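Local coordinates for lipolytic enzyme, G-D-S-L family (Bacteroides thetaiotaomicron, PDB 7BR2), which metabolises the drug diltiazem in the gut and is a serine esterase of the SGNH (GDSL) hydrolase family, at residues A[396-399]-A[403-406]. Numbering follows the deposited sequence.
Sequences ENVE and WLKG
K405 and E399, both exposed, form a long salt bridge, with NZ of K405 3.5 Å from OE2 of E399. The second carboxylate oxygen, OE1 of E399, lies 3.7 Å from K405 NZ, so the ammonium faces both oxygens, and the hydrogen bond to OE2 is weak. K405 reaches the carboxylate as an extended chain, whereas E399 starts out away from its partner and is brought back by a bend at chi2 (-42°). The lysine packs its CB against V398, 4.0 Å from the valine CB and 3.6 Å from the carbonyl O of V398. The two segments flank a short loop containing N401, which links two consecutive helices, 388-397 and the short 402-406. Within that loop N401 accepts a hydrogen bond through OD1 from the backbone N of L404. On the buried side CD2 of L404 touches two side chains, CG1 of V398 at 4.1 Å and CB of N397 at 4.0 Å. The amide of N397 turns away from this apolar contact, and its ND2 is satisfied by the carbonyl O of V393. Both N397 and L404 also rest on F376 of the long helix 344-377.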
ATOM      1  N   GLU A 396       8.278  32.787 -16.691  1.00 30.12           N
ATOM      2  CA  GLU A 396       7.255  33.825 -16.760  1.00 38.17           C
ATOM      3  C   GLU A 396       6.158  33.616 -15.733  1.00 35.87           C
ATOM      4  O   GLU A 396       5.394  34.550 -15.466  1.00 36.48           O
ATOM      5  CB  GLU A 396       6.609  33.860 -18.144  1.00 34.80           C
ATOM      6  CG  GLU A 396       7.481  34.396 -19.242  1.00 41.04           C
ATOM      7  CD  GLU A 396       6.954  33.996 -20.612  1.00 41.71           C
ATOM      8  OE1 GLU A 396       5.812  33.472 -20.670  1.00 38.87           O
ATOM      9  OE2 GLU A 396       7.678  34.215 -21.618  1.00 42.88           O
ATOM     10  N   ASN A 397       6.004  32.392 -15.225  1.00 33.41           N
ATOM     11  CA  ASN A 397       4.903  32.100 -14.319  1.00 33.45           C
ATOM     12  C   ASN A 397       5.279  31.826 -12.869  1.00 37.43           C
ATOM     13  O   ASN A 397       4.373  31.716 -12.039  1.00 37.58           O
ATOM     14  CB  ASN A 397       4.094  30.910 -14.855  1.00 29.25           C
ATOM     15  CG  ASN A 397       3.115  31.322 -15.923  1.00 31.92           C
ATOM     16  OD1 ASN A 397       1.959  31.594 -15.620  1.00 37.25           O
ATOM     17  ND2 ASN A 397       3.568  31.381 -17.180  1.00 27.98           N
ATOM     18  N   VAL A 398       6.563  31.706 -12.524  1.00 37.65           N
ATOM     19  CA  VAL A 398       6.847  31.250 -11.158  1.00 39.37           C
ATOM     20  C   VAL A 398       6.467  32.289 -10.100  1.00 44.13           C
ATOM     21  O   VAL A 398       6.106  31.924  -8.976  1.00 43.22           O
ATOM     22  CB  VAL A 398       8.318  30.830 -11.004  1.00 42.35           C
ATOM     23  CG1 VAL A 398       8.579  29.518 -11.734  1.00 34.01           C
ATOM     24  CG2 VAL A 398       9.248  31.936 -11.485  1.00 33.81           C
ATOM     25  N   GLU A 399       6.489  33.582 -10.429  1.00 45.15           N
ATOM     26  CA  GLU A 399       6.209  34.587  -9.401  1.00 49.56           C
ATOM     27  C   GLU A 399       4.742  34.636  -8.995  1.00 47.88           C
ATOM     28  O   GLU A 399       4.415  35.171  -7.935  1.00 47.80           O
ATOM     29  CB  GLU A 399       6.660  35.967  -9.875  1.00 49.04           C
ATOM     30  CG  GLU A 399       8.172  36.138  -9.870  1.00 50.82           C
ATOM     31  CD  GLU A 399       8.836  35.556  -8.618  1.00 60.05           C
ATOM     32  OE1 GLU A 399       8.363  35.805  -7.484  1.00 57.53           O
ATOM     33  OE2 GLU A 399       9.842  34.835  -8.775  1.00 63.03           O
ATOM     34  N   TRP A 403       3.278  26.918  -6.224  1.00 63.75           N
ATOM     35  CA  TRP A 403       3.575  25.501  -6.359  1.00 66.58           C
ATOM     36  C   TRP A 403       4.580  25.261  -7.473  1.00 54.81           C
ATOM     37  O   TRP A 403       5.502  24.455  -7.318  1.00 46.87           O
ATOM     38  CB  TRP A 403       2.272  24.741  -6.613  1.00 69.40           C
ATOM     39  CG  TRP A 403       2.330  23.273  -6.370  1.00 78.39           C
ATOM     40  CD1 TRP A 403       2.352  22.283  -7.302  1.00 88.44           C
ATOM     41  CD2 TRP A 403       2.374  22.629  -5.097  1.00 83.68           C
ATOM     42  NE1 TRP A 403       2.400  21.058  -6.688  1.00 97.14           N
ATOM     43  CE2 TRP A 403       2.416  21.246  -5.332  1.00 91.64           C
ATOM     44  CE3 TRP A 403       2.381  23.092  -3.780  1.00 83.00           C
ATOM     45  CZ2 TRP A 403       2.464  20.319  -4.300  1.00 91.68           C
ATOM     46  CZ3 TRP A 403       2.433  22.172  -2.758  1.00 86.50           C
ATOM     47  CH2 TRP A 403       2.473  20.801  -3.022  1.00 86.14           C
ATOM     48  N   LEU A 404       4.448  25.989  -8.584  1.00 49.91           N
ATOM     49  CA  LEU A 404       5.406  25.834  -9.672  1.00 49.65           C
ATOM     50  C   LEU A 404       6.783  26.340  -9.267  1.00 42.79           C
ATOM     51  O   LEU A 404       7.793  25.705  -9.579  1.00 33.18           O
ATOM     52  CB  LEU A 404       4.912  26.559 -10.930  1.00 45.83           C
ATOM     53  CG  LEU A 404       5.721  26.387 -12.222  1.00 38.69           C
ATOM     54  CD1 LEU A 404       5.567  24.989 -12.792  1.00 29.91           C
ATOM     55  CD2 LEU A 404       5.342  27.429 -13.244  1.00 33.52           C
ATOM     56  N   LYS A 405       6.841  27.447  -8.516  1.00 42.77           N
ATOM     57  CA  LYS A 405       8.134  27.943  -8.061  1.00 42.20           C
ATOM     58  C   LYS A 405       8.797  26.945  -7.126  1.00 39.53           C
ATOM     59  O   LYS A 405      10.020  26.799  -7.140  1.00 35.77           O
ATOM     60  CB  LYS A 405       7.984  29.281  -7.336  1.00 49.96           C
ATOM     61  CG  LYS A 405       9.329  29.947  -7.032  1.00 51.26           C
ATOM     62  CD  LYS A 405       9.188  31.258  -6.281  1.00 49.58           C
ATOM     63  CE  LYS A 405      10.417  32.112  -6.517  1.00 59.27           C
ATOM     64  NZ  LYS A 405      10.433  33.340  -5.683  1.00 67.19           N
ATOM     65  N   GLY A 406       8.009  26.258  -6.300  1.00 40.21           N
ATOM     66  CA  GLY A 406       8.593  25.247  -5.438  1.00 41.73           C
ATOM     67  C   GLY A 406       9.196  24.075  -6.187  1.00 41.92           C
ATOM     68  O   GLY A 406      10.101  23.418  -5.669  1.00 36.48           O
TER